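Local coordinates for protein dehydroascorbate reductase (Chlamydomonas reinhardtii, PDB 5XFT) that probably reduces L-dehydroascorbate to L-ascorbate at the expense of two glutathione molecules, as a member of the DHAR family of the glutathione S-transferase superfamily, at residues 23-27 / 75-79; 30-36 / 86-91; 143-147 / 187-191. One frame throughout, in Å; residues are numbered along the deposited sequence.

Interaction 1 lies in the thioredoxin-like N-terminal domain; interaction 2 joins its helix 22-33 to the loop between helices 75-85 and 103-112. Residues 23-27, near the start of the shared helix, meet the start of helix 75-85. The two centres lie about 13 Å apart and the contacts touch where Val79 CG1 reaches Ala30 CB at 4.1 Å, so they adjoin along helix 22-33: helix against helix first, then helix end against loop. In sequence their segments alternate. Interaction 3 comes later, within the all-helical C-terminal domain, its centre about 19 Å from that of interaction 1 and 17 Å from that of interaction 2, with no direct touch. The three contacts thus sample both halves of the two-domain GST fold.

Interaction 1: residues 23-27 / 75-79; sequences FCHRV and SDVIV
Both segments are helical and run side by side in the same direction: the axes of 23-27 and 75-79 make an angle of only 3° and approach to 9.7 Å. The register sets Val27 beside Ser75, CA to CA 6.0 Å, so the first turn of helix 75-85 lies level with the second turn of helix 22-33. Val27 (chi1 t) puts CG2 3.6 Å from Ser75 CB and CG1 3.9 Å from Ile78 CG2. Beside this apolar seam Arg26 extends with chi1 and chi2 both t, and its NH1 donates a hydrogen bond to Ser75 OG at 3.2 Å; Ser75 takes the p rotamer. Arg26 NH1 also makes a long salt bridge to Asp76 OD2, 3.9 Å, and Val79 CG2 lies over a guanidinium face, 3.6 Å from Arg26 NH2. Phe23 (chi1 m) directs its ring edge at the serine, Phe23 CD1 to Ser75 OG 4.0 Å. Cys24 and His25 face elsewhere, the cysteine onto Val9 and Pro61, the histidine into a hydrogen bond with Tyr202. The spacing of Cys21 and Cys24 at the helix start is consistent with a thioredoxin-type CxxC. Two parallel helices packed on one face of the sheet are typical of the thioredoxin-like domain of GST-superfamily proteins.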
ATOM      1  N   PHE A  23       4.284  -1.103  -0.181  1.00 12.71           N
ATOM      2  CA  PHE A  23       4.508  -1.542   1.194  1.00 11.52           C
ATOM      3  C   PHE A  23       4.925  -0.375   2.086  1.00 18.49           C
ATOM      4  O   PHE A  23       4.403  -0.211   3.202  1.00 27.89           O
ATOM      5  CB  PHE A  23       5.543  -2.667   1.204  1.00 11.59           C
ATOM      6  CG  PHE A  23       5.176  -3.811   0.307  1.00 13.18           C
ATOM      7  CD1 PHE A  23       4.405  -4.855   0.783  1.00 19.99           C
ATOM      8  CD2 PHE A  23       5.566  -3.827  -1.024  1.00 21.91           C
ATOM      9  CE1 PHE A  23       4.039  -5.908  -0.047  1.00 22.12           C
ATOM     10  CE2 PHE A  23       5.204  -4.875  -1.860  1.00 22.81           C
ATOM     11  CZ  PHE A  23       4.440  -5.917  -1.368  1.00 20.96           C
ATOM     12  N   CYS A  24       5.862   0.450   1.601  1.00 18.37           N
ATOM     13  CA  CYS A  24       6.074   1.766   2.194  1.00 15.14           C
ATOM     14  C   CYS A  24       4.757   2.505   2.324  1.00 14.54           C
ATOM     15  O   CYS A  24       4.455   3.085   3.376  1.00 11.99           O
ATOM     16  CB  CYS A  24       7.023   2.598   1.335  1.00 13.85           C
ATOM     17  SG  CYS A  24       8.656   1.934   1.062  1.00 21.28           S
ATOM     18  N   HIS A  25       3.959   2.499   1.254  1.00 13.71           N
ATOM     19  CA  HIS A  25       2.661   3.159   1.300  1.00 17.80           C
ATOM     20  C   HIS A  25       1.814   2.621   2.447  1.00 21.29           C
ATOM     21  O   HIS A  25       1.114   3.384   3.121  1.00 26.55           O
ATOM     22  CB  HIS A  25       1.940   2.992  -0.039  1.00 12.85           C
ATOM     23  CG  HIS A  25       0.822   3.965  -0.250  1.00 16.01           C
ATOM     24  ND1 HIS A  25      -0.015   3.908  -1.342  1.00 17.24           N
ATOM     25  CD2 HIS A  25       0.408   5.023   0.485  1.00 17.51           C
ATOM     26  CE1 HIS A  25      -0.904   4.883  -1.267  1.00 19.56           C
ATOM     27  NE2 HIS A  25      -0.670   5.574  -0.168  1.00 20.88           N
ATOM     28  N   ARG A  26       1.886   1.312   2.702  1.00 14.58           N
ATOM     29  CA  ARG A  26       1.089   0.728   3.776  1.00  8.54           C
ATOM     30  C   ARG A  26       1.550   1.234   5.138  1.00 11.05           C
ATOM     31  O   ARG A  26       0.729   1.627   5.981  1.00 10.48           O
ATOM     32  CB  ARG A  26       1.152  -0.801   3.718  1.00 10.53           C
ATOM     33  CG  ARG A  26       0.828  -1.461   5.063  1.00 19.95           C
ATOM     34  CD  ARG A  26       1.258  -2.940   5.126  1.00 20.23           C
ATOM     35  NE  ARG A  26       0.366  -3.707   5.982  1.00 16.53           N
ATOM     36  CZ  ARG A  26       0.620  -4.964   6.333  1.00 19.36           C
ATOM     37  NH1 ARG A  26       1.717  -5.561   5.879  1.00 15.74           N
ATOM     38  NH2 ARG A  26      -0.210  -5.646   7.111  1.00 21.84           N
ATOM     39  N   VAL A  27       2.865   1.257   5.369  1.00  5.95           N
ATOM     40  CA  VAL A  27       3.359   1.790   6.638  1.00  7.07           C
ATOM     41  C   VAL A  27       2.962   3.254   6.808  1.00 14.50           C
ATOM     42  O   VAL A  27       2.476   3.664   7.872  1.00 21.27           O
ATOM     43  CB  VAL A  27       4.881   1.594   6.736  1.00  5.40           C
ATOM     44  CG1 VAL A  27       5.438   2.352   7.925  1.00  7.65           C
ATOM     45  CG2 VAL A  27       5.193   0.118   6.845  1.00  5.35           C
ATOM     46  N   SER A  75       7.062  -4.383   6.351  1.00 12.64           N
ATOM     47  CA  SER A  75       5.863  -3.610   6.677  1.00 20.38           C
ATOM     48  C   SER A  75       4.931  -4.368   7.615  1.00 22.08           C
ATOM     49  O   SER A  75       4.193  -3.743   8.386  1.00 21.34           O
ATOM     50  CB  SER A  75       5.117  -3.211   5.400  1.00 20.66           C
ATOM     51  OG  SER A  75       4.472  -4.317   4.794  1.00 19.65           O
ATOM     52  N   ASP A  76       4.947  -5.701   7.571  1.00 29.23           N
ATOM     53  CA  ASP A  76       4.072  -6.479   8.445  1.00 35.98           C
ATOM     54  C   ASP A  76       4.522  -6.373   9.898  1.00 26.98           C
ATOM     55  O   ASP A  76       3.731  -6.016  10.788  1.00 27.32           O
ATOM     56  CB  ASP A  76       4.047  -7.941   7.989  1.00 48.15           C
ATOM     57  CG  ASP A  76       2.647  -8.529   7.988  1.00 60.68           C
ATOM     58  OD1 ASP A  76       1.907  -8.317   8.971  1.00 63.06           O
ATOM     59  OD2 ASP A  76       2.289  -9.209   7.002  1.00 67.16           O
ATOM     60  N   VAL A  77       5.799  -6.680  10.149  1.00 18.45           N
ATOM     61  CA  VAL A  77       6.388  -6.493  11.473  1.00 18.36           C
ATOM     62  C   VAL A  77       6.148  -5.074  11.966  1.00 23.54           C
ATOM     63  O   VAL A  77       5.781  -4.855  13.129  1.00 30.05           O
ATOM     64  CB  VAL A  77       7.893  -6.823  11.436  1.00 17.31           C
ATOM     65  CG1 VAL A  77       8.503  -6.631  12.811  1.00 17.16           C
ATOM     66  CG2 VAL A  77       8.118  -8.241  10.931  1.00 18.48           C
ATOM     67  N   ILE A  78       6.320  -4.092  11.079  1.00 15.96           N
ATOM     68  CA  ILE A  78       6.182  -2.696  11.474  1.00 14.78           C
ATOM     69  C   ILE A  78       4.751  -2.393  11.910  1.00 21.60           C
ATOM     70  O   ILE A  78       4.533  -1.792  12.965  1.00 17.92           O
ATOM     71  CB  ILE A  78       6.635  -1.766  10.336  1.00 12.58           C
ATOM     72  CG1 ILE A  78       8.152  -1.824  10.181  1.00 18.12           C
ATOM     73  CG2 ILE A  78       6.166  -0.342  10.597  1.00 10.08           C
ATOM     74  CD1 ILE A  78       8.643  -1.272   8.861  1.00 24.83           C
ATOM     75  N   VAL A  79       3.753  -2.791  11.116  1.00 23.60           N
ATOM     76  CA  VAL A  79       2.393  -2.391  11.477  1.00 27.66           C
ATOM     77  C   VAL A  79       1.913  -3.137  12.715  1.00 25.43           C
ATOM     78  O   VAL A  79       1.103  -2.604  13.488  1.00 22.22           O
ATOM     79  CB  VAL A  79       1.411  -2.572  10.303  1.00 25.26           C
ATOM     80  CG1 VAL A  79       1.806  -1.673   9.131  1.00  5.42           C
ATOM     81  CG2 VAL A  79       1.311  -4.038   9.893  1.00 20.33           C
TER

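Interaction 2: residues 30-36 / 86-91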
ATOM      1  N   ALA A  30      -0.553   3.623   7.681  1.00 23.24           N
ATOM      2  CA  ALA A  30      -0.735   3.229   9.076  1.00 22.44           C
ATOM      3  C   ALA A  30      -0.390   4.370  10.028  1.00 24.70           C
ATOM      4  O   ALA A  30      -1.127   4.633  10.984  1.00 26.04           O
ATOM      5  CB  ALA A  30       0.111   1.997   9.387  1.00 15.81           C
ATOM      6  N   TYR A  31       0.725   5.064   9.783  1.00 25.09           N
ATOM      7  CA  TYR A  31       1.099   6.183  10.648  1.00 22.28           C
ATOM      8  C   TYR A  31       0.102   7.333  10.543  1.00 30.27           C
ATOM      9  O   TYR A  31      -0.230   7.969  11.551  1.00 35.87           O
ATOM     10  CB  TYR A  31       2.510   6.660  10.306  1.00 15.75           C
ATOM     11  CG  TYR A  31       3.580   5.926  11.070  1.00  9.44           C
ATOM     12  CD1 TYR A  31       3.953   4.636  10.717  1.00 11.88           C
ATOM     13  CD2 TYR A  31       4.210   6.519  12.154  1.00 13.05           C
ATOM     14  CE1 TYR A  31       4.921   3.953  11.425  1.00 13.30           C
ATOM     15  CE2 TYR A  31       5.181   5.848  12.868  1.00 16.27           C
ATOM     16  CZ  TYR A  31       5.534   4.566  12.503  1.00 17.17           C
ATOM     17  OH  TYR A  31       6.506   3.899  13.219  1.00 14.07           O
ATOM     18  N   GLU A  32      -0.378   7.623   9.333  1.00 30.10           N
ATOM     19  CA  GLU A  32      -1.364   8.686   9.165  1.00 26.12           C
ATOM     20  C   GLU A  32      -2.672   8.347   9.870  1.00 30.50           C
ATOM     21  O   GLU A  32      -3.319   9.228  10.453  1.00 30.96           O
ATOM     22  CB  GLU A  32      -1.607   8.930   7.677  1.00 23.35           C
ATOM     23  CG  GLU A  32      -0.435   9.565   6.958  1.00 24.97           C
ATOM     24  CD  GLU A  32      -0.332  11.051   7.233  1.00 29.70           C
ATOM     25  OE1 GLU A  32      -1.363  11.657   7.599  1.00 27.95           O
ATOM     26  OE2 GLU A  32       0.780  11.611   7.093  1.00 30.99           O
ATOM     27  N   ALA A  33      -3.077   7.074   9.824  1.00 23.98           N
ATOM     28  CA  ALA A  33      -4.343   6.669  10.425  1.00 25.05           C
ATOM     29  C   ALA A  33      -4.329   6.844  11.938  1.00 29.25           C
ATOM     30  O   ALA A  33      -5.354   7.205  12.529  1.00 32.53           O
ATOM     31  CB  ALA A  33      -4.658   5.218  10.064  1.00 20.74           C
ATOM     32  N   LYS A  34      -3.188   6.593  12.575  1.00 23.96           N
ATOM     33  CA  LYS A  34      -3.023   6.813  14.002  1.00 19.76           C
ATOM     34  C   LYS A  34      -2.539   8.218  14.338  1.00 21.59           C
ATOM     35  O   LYS A  34      -2.212   8.481  15.500  1.00 26.39           O
ATOM     36  CB  LYS A  34      -2.057   5.781  14.587  1.00 18.32           C
ATOM     37  CG  LYS A  34      -2.525   4.354  14.423  1.00 19.61           C
ATOM     38  CD  LYS A  34      -1.399   3.358  14.621  1.00 22.88           C
ATOM     39  CE  LYS A  34      -1.905   2.103  15.321  1.00 26.75           C
ATOM     40  NZ  LYS A  34      -2.676   2.445  16.553  1.00 36.49           N
ATOM     41  N   LYS A  35      -2.484   9.116  13.353  1.00 30.55           N
ATOM     42  CA  LYS A  35      -2.065  10.506  13.558  1.00 34.69           C
ATOM     43  C   LYS A  35      -0.730  10.595  14.295  1.00 35.14           C
ATOM     44  O   LYS A  35      -0.468  11.559  15.016  1.00 33.18           O
ATOM     45  CB  LYS A  35      -3.142  11.303  14.295  1.00 41.33           C
ATOM     46  CG  LYS A  35      -4.529  11.131  13.709  1.00 49.02           C
ATOM     47  CD  LYS A  35      -5.402  12.354  13.943  1.00 56.54           C
ATOM     48  CE  LYS A  35      -6.867  11.999  13.737  1.00 62.29           C
ATOM     49  NZ  LYS A  35      -7.139  11.665  12.302  1.00 63.96           N
ATOM     50  N   LEU A  36       0.124   9.566  14.134  1.00 37.76           N
ATOM     51  CA  LEU A  36       1.452   9.591  14.729  1.00 29.53           C
ATOM     52  C   LEU A  36       2.400  10.397  13.848  1.00 34.06           C
ATOM     53  O   LEU A  36       2.369  10.267  12.620  1.00 43.37           O
ATOM     54  CB  LEU A  36       1.992   8.178  14.909  1.00 25.87           C
ATOM     55  CG  LEU A  36       1.280   7.351  15.974  1.00 24.87           C
ATOM     56  CD1 LEU A  36       1.555   5.877  15.767  1.00 25.03           C
ATOM     57  CD2 LEU A  36       1.738   7.788  17.349  1.00 23.35           C
ATOM     58  N   HIS A  86       0.953   1.341  20.138  1.00 23.90           N
ATOM     59  CA  HIS A  86      -0.043   2.414  20.111  1.00 25.90           C
ATOM     60  C   HIS A  86      -1.418   1.826  19.818  1.00 33.70           C
ATOM     61  O   HIS A  86      -1.902   1.885  18.683  1.00 36.79           O
ATOM     62  CB  HIS A  86       0.321   3.478  19.076  1.00 28.79           C
ATOM     63  CG  HIS A  86       1.739   3.944  19.171  1.00 32.83           C
ATOM     64  ND1 HIS A  86       2.115   5.030  19.930  1.00 32.10           N
ATOM     65  CD2 HIS A  86       2.874   3.461  18.614  1.00 32.13           C
ATOM     66  CE1 HIS A  86       3.422   5.200  19.832  1.00 35.75           C
ATOM     67  NE2 HIS A  86       3.905   4.261  19.038  1.00 36.83           N
ATOM     68  N   PRO A  87      -2.084   1.266  20.833  1.00 35.71           N
ATOM     69  CA  PRO A  87      -3.392   0.635  20.585  1.00 34.46           C
ATOM     70  C   PRO A  87      -4.478   1.622  20.188  1.00 32.70           C
ATOM     71  O   PRO A  87      -5.441   1.221  19.521  1.00 35.23           O
ATOM     72  CB  PRO A  87      -3.706  -0.053  21.922  1.00 38.36           C
ATOM     73  CG  PRO A  87      -2.372  -0.172  22.620  1.00 35.94           C
ATOM     74  CD  PRO A  87      -1.610   1.044  22.207  1.00 35.92           C
ATOM     75  N   GLU A  88      -4.342   2.891  20.554  1.00 34.49           N
ATOM     76  CA  GLU A  88      -5.237   3.947  20.087  1.00 39.84           C
ATOM     77  C   GLU A  88      -4.523   4.994  19.222  1.00 39.06           C
ATOM     78  O   GLU A  88      -3.477   5.506  19.612  1.00 47.54           O
ATOM     79  CB  GLU A  88      -5.889   4.654  21.282  1.00 53.20           C
ATOM     80  CG  GLU A  88      -7.403   4.778  21.195  1.00 66.06           C
ATOM     81  CD  GLU A  88      -8.073   3.426  21.173  1.00 78.59           C
ATOM     82  OE1 GLU A  88      -8.848   3.156  20.250  1.00 81.88           O
ATOM     83  OE2 GLU A  88      -7.776   2.619  22.101  1.00 82.69           O
ATOM     84  N   PRO A  89      -5.103   5.361  18.068  1.00 37.10           N
ATOM     85  CA  PRO A  89      -6.318   4.848  17.423  1.00 33.72           C
ATOM     86  C   PRO A  89      -6.109   3.452  16.861  1.00 37.65           C
ATOM     87  O   PRO A  89      -5.032   3.170  16.341  1.00 35.87           O
ATOM     88  CB  PRO A  89      -6.573   5.853  16.297  1.00 29.96           C
ATOM     89  CG  PRO A  89      -5.843   7.089  16.707  1.00 34.26           C
ATOM     90  CD  PRO A  89      -4.640   6.615  17.448  1.00 34.38           C
ATOM     91  N   SER A  90      -7.113   2.590  16.963  1.00 38.35           N
ATOM     92  CA  SER A  90      -6.927   1.199  16.585  1.00 39.85           C
ATOM     93  C   SER A  90      -7.062   1.004  15.079  1.00 44.20           C
ATOM     94  O   SER A  90      -7.801   1.719  14.396  1.00 45.73           O
ATOM     95  CB  SER A  90      -7.929   0.303  17.305  1.00 33.03           C
ATOM     96  OG  SER A  90      -7.791  -1.033  16.860  1.00 36.41           O
ATOM     97  N   LEU A  91      -6.322   0.018  14.568  1.00 41.42           N
ATOM     98  CA  LEU A  91      -6.380  -0.381  13.168  1.00 38.10           C
ATOM     99  C   LEU A  91      -6.662  -1.869  13.028  1.00 36.72           C
ATOM    100  O   LEU A  91      -6.408  -2.447  11.967  1.00 43.52           O
ATOM    101  CB  LEU A  91      -5.080  -0.034  12.436  1.00 33.22           C
ATOM    102  CG  LEU A  91      -4.523   1.385  12.498  1.00 29.06           C
ATOM    103  CD1 LEU A  91      -3.294   1.495  11.598  1.00 28.36           C
ATOM    104  CD2 LEU A  91      -5.584   2.382  12.094  1.00 31.17           C
TER
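The ammonium group of Lys34 is held by two main-chain carbonyls at very short range: Lys34 NZ lies 2.3 Å from His86 O and 2.5 Å from Pro89 O, both hydrogen bonds, but shorter than such bonds normally are, so the exact lengths probably reflect coordinate error at 2.46 Å resolution. The loop curls round the lysine tip, with a cis peptide between Glu88 and Pro89 in the bend, and the two carbonyls turn inward. Pro89 also comes alongside the base of the side chain, its CD 3.9 Å from Lys34 CB, and Leu91 CG sits 3.9 Å from Lys34 CE. Lys34 is placed for this by the end of helix 22-33, a Schellman motif: Leu36 N bonds to Tyr31 O (3.1 Å), Lys35 N to Glu32 O (3.0 Å), and Lys35 has positive phi as the C-prime residue. The polypeptide then turns Leu36 toward the loop, where its CD1 makes a CH-pi contact over the His86 ring, 4.0 Å from the centroid. On the helix side, Leu91 fills the space beside the two alanines, CD2 3.6 Å from Ala33 CB and CD1 4.1 Å from Ala30 CB. Leu82 of helix 75-85 touches Ala30, Lys34 and Leu36, while Glu83 accepts a hydrogen bond from Leu91 N.

Interaction 3: residues 143-147 / 187-191; sequences GPLFG and YLAAL
The loop 143-147 lies against a regular helical turn, 187-191, closed by Leu191 N to Tyr187 O at 2.9 Å. The closest CA pair across the segments is Pro144 and Tyr187, 5.6 Å apart. Gly143 enters with phi 144° and psi 170°, a conformation that would drive a CB into the preceding carbonyl oxygen. Next, the Pro144 ring rests on the small Ala190, CG to CB 3.8 Å. Leu145, chi1 m and chi2 t, then drives CD2 into the hollow between Tyr187, Ala190 and Leu191: CD2 is 3.7 Å from Tyr187 CE1, 3.9 Å from Ala190 CB and 4.1 Å from Leu191 CD2. Tyr187, chi1 t, reaches from the helix toward the loop, the edge of its ring at Pro144 O, 3.3 Å from Tyr187 CD1. Phe146, chi1 m, turns its edge toward the tyrosine face in an offset edge-to-face pair, centroids 5.3 Å apart and planes at 79°; Phe146 CE1 lies 3.7 Å from Tyr187 CZ. Tyr187 OH and Phe146 N both hydrogen-bond to Asp155 OD1, and Gly147 N to Asp155 OD2. Asp155, near the start of helix 153-173, thus ties the loop to helix 182-193 inside the all-helical C-terminal domain of the GST fold.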
ATOM      1  N   GLY A 143     -19.667   1.856   6.834  1.00 46.74           N
ATOM      2  CA  GLY A 143     -18.872   2.827   6.119  1.00 45.76           C
ATOM      3  C   GLY A 143     -18.281   2.259   4.840  1.00 40.54           C
ATOM      4  O   GLY A 143     -18.322   1.049   4.594  1.00 36.82           O
ATOM      5  N   PRO A 144     -17.708   3.130   4.001  1.00 32.65           N
ATOM      6  CA  PRO A 144     -17.203   2.683   2.691  1.00 26.04           C
ATOM      7  C   PRO A 144     -15.822   2.032   2.723  1.00 28.30           C
ATOM      8  O   PRO A 144     -15.427   1.413   1.722  1.00 20.94           O
ATOM      9  CB  PRO A 144     -17.180   3.978   1.874  1.00 17.85           C
ATOM     10  CG  PRO A 144     -16.966   5.051   2.890  1.00 27.49           C
ATOM     11  CD  PRO A 144     -17.585   4.587   4.184  1.00 28.44           C
ATOM     12  N   LEU A 145     -15.083   2.144   3.824  1.00 24.53           N
ATOM     13  CA  LEU A 145     -13.787   1.498   3.961  1.00 29.37           C
ATOM     14  C   LEU A 145     -13.917   0.204   4.754  1.00 32.48           C
ATOM     15  O   LEU A 145     -14.909  -0.039   5.442  1.00 42.56           O
ATOM     16  CB  LEU A 145     -12.787   2.426   4.651  1.00 30.66           C
ATOM     17  CG  LEU A 145     -12.752   3.874   4.189  1.00 27.17           C
ATOM     18  CD1 LEU A 145     -11.785   4.635   5.054  1.00 31.59           C
ATOM     19  CD2 LEU A 145     -12.349   3.948   2.729  1.00 30.32           C
ATOM     20  N   PHE A 146     -12.880  -0.629   4.661  1.00 26.37           N
ATOM     21  CA  PHE A 146     -12.840  -1.837   5.474  1.00 27.39           C
ATOM     22  C   PHE A 146     -12.898  -1.523   6.961  1.00 28.52           C
ATOM     23  O   PHE A 146     -13.286  -2.389   7.749  1.00 37.68           O
ATOM     24  CB  PHE A 146     -11.578  -2.647   5.167  1.00 25.15           C
ATOM     25  CG  PHE A 146     -11.579  -3.279   3.807  1.00 29.02           C
ATOM     26  CD1 PHE A 146     -10.917  -2.676   2.749  1.00 24.66           C
ATOM     27  CD2 PHE A 146     -12.245  -4.478   3.584  1.00 26.87           C
ATOM     28  CE1 PHE A 146     -10.914  -3.252   1.497  1.00 18.99           C
ATOM     29  CE2 PHE A 146     -12.244  -5.064   2.329  1.00 26.13           C
ATOM     30  CZ  PHE A 146     -11.577  -4.448   1.284  1.00 23.74           C
ATOM     31  N   GLY A 147     -12.504  -0.315   7.359  1.00 33.12           N
ATOM     32  CA  GLY A 147     -12.606   0.109   8.740  1.00 37.64           C
ATOM     33  C   GLY A 147     -13.756   1.072   8.920  1.00 44.21           C
ATOM     34  O   GLY A 147     -13.667   2.031   9.693  1.00 50.48           O
ATOM     35  N   TYR A 187     -15.235   2.888  -2.842  1.00 22.10           N
ATOM     36  CA  TYR A 187     -14.055   2.735  -1.994  1.00 23.06           C
ATOM     37  C   TYR A 187     -12.931   3.643  -2.475  1.00 32.27           C
ATOM     38  O   TYR A 187     -12.336   4.387  -1.686  1.00 33.03           O
ATOM     39  CB  TYR A 187     -13.613   1.273  -1.981  1.00 25.78           C
ATOM     40  CG  TYR A 187     -12.417   0.947  -1.105  1.00 29.78           C
ATOM     41  CD1 TYR A 187     -12.458   1.122   0.272  1.00 32.73           C
ATOM     42  CD2 TYR A 187     -11.263   0.416  -1.656  1.00 38.78           C
ATOM     43  CE1 TYR A 187     -11.370   0.800   1.068  1.00 34.09           C
ATOM     44  CE2 TYR A 187     -10.170   0.094  -0.872  1.00 38.82           C
ATOM     45  CZ  TYR A 187     -10.224   0.285   0.488  1.00 36.81           C
ATOM     46  OH  TYR A 187      -9.123  -0.043   1.262  1.00 29.30           O
ATOM     47  N   LEU A 188     -12.647   3.618  -3.781  1.00 32.89           N
ATOM     48  CA  LEU A 188     -11.599   4.480  -4.316  1.00 32.83           C
ATOM     49  C   LEU A 188     -11.931   5.953  -4.099  1.00 43.66           C
ATOM     50  O   LEU A 188     -11.077   6.725  -3.649  1.00 55.52           O
ATOM     51  CB  LEU A 188     -11.369   4.177  -5.797  1.00 31.97           C
ATOM     52  CG  LEU A 188     -10.507   2.929  -6.022  1.00 36.04           C
ATOM     53  CD1 LEU A 188     -10.874   2.234  -7.321  1.00 35.21           C
ATOM     54  CD2 LEU A 188      -9.024   3.276  -5.991  1.00 32.59           C
ATOM     55  N   ALA A 189     -13.169   6.363  -4.395  1.00 44.13           N
ATOM     56  CA  ALA A 189     -13.545   7.758  -4.159  1.00 42.67           C
ATOM     57  C   ALA A 189     -13.379   8.137  -2.689  1.00 39.21           C
ATOM     58  O   ALA A 189     -12.876   9.224  -2.368  1.00 41.33           O
ATOM     59  CB  ALA A 189     -14.982   8.000  -4.617  1.00 42.73           C
ATOM     60  N   ALA A 190     -13.782   7.244  -1.783  1.00 32.34           N
ATOM     61  CA  ALA A 190     -13.654   7.507  -0.354  1.00 30.37           C
ATOM     62  C   ALA A 190     -12.195   7.680   0.047  1.00 41.98           C
ATOM     63  O   ALA A 190     -11.852   8.609   0.788  1.00 51.11           O
ATOM     64  CB  ALA A 190     -14.304   6.377   0.448  1.00 20.35           C
ATOM     65  N   LEU A 191     -11.318   6.790  -0.433  1.00 38.32           N
ATOM     66  CA  LEU A 191      -9.894   6.909  -0.124  1.00 33.43           C
ATOM     67  C   LEU A 191      -9.328   8.216  -0.653  1.00 37.04           C
ATOM     68  O   LEU A 191      -8.595   8.919   0.049  1.00 38.66           O
ATOM     69  CB  LEU A 191      -9.119   5.729  -0.707  1.00 23.29           C
ATOM     70  CG  LEU A 191      -9.312   4.382  -0.026  1.00 28.24           C
ATOM     71  CD1 LEU A 191      -8.823   3.280  -0.911  1.00 32.26           C
ATOM     72  CD2 LEU A 191      -8.572   4.376   1.289  1.00 23.16           C
TER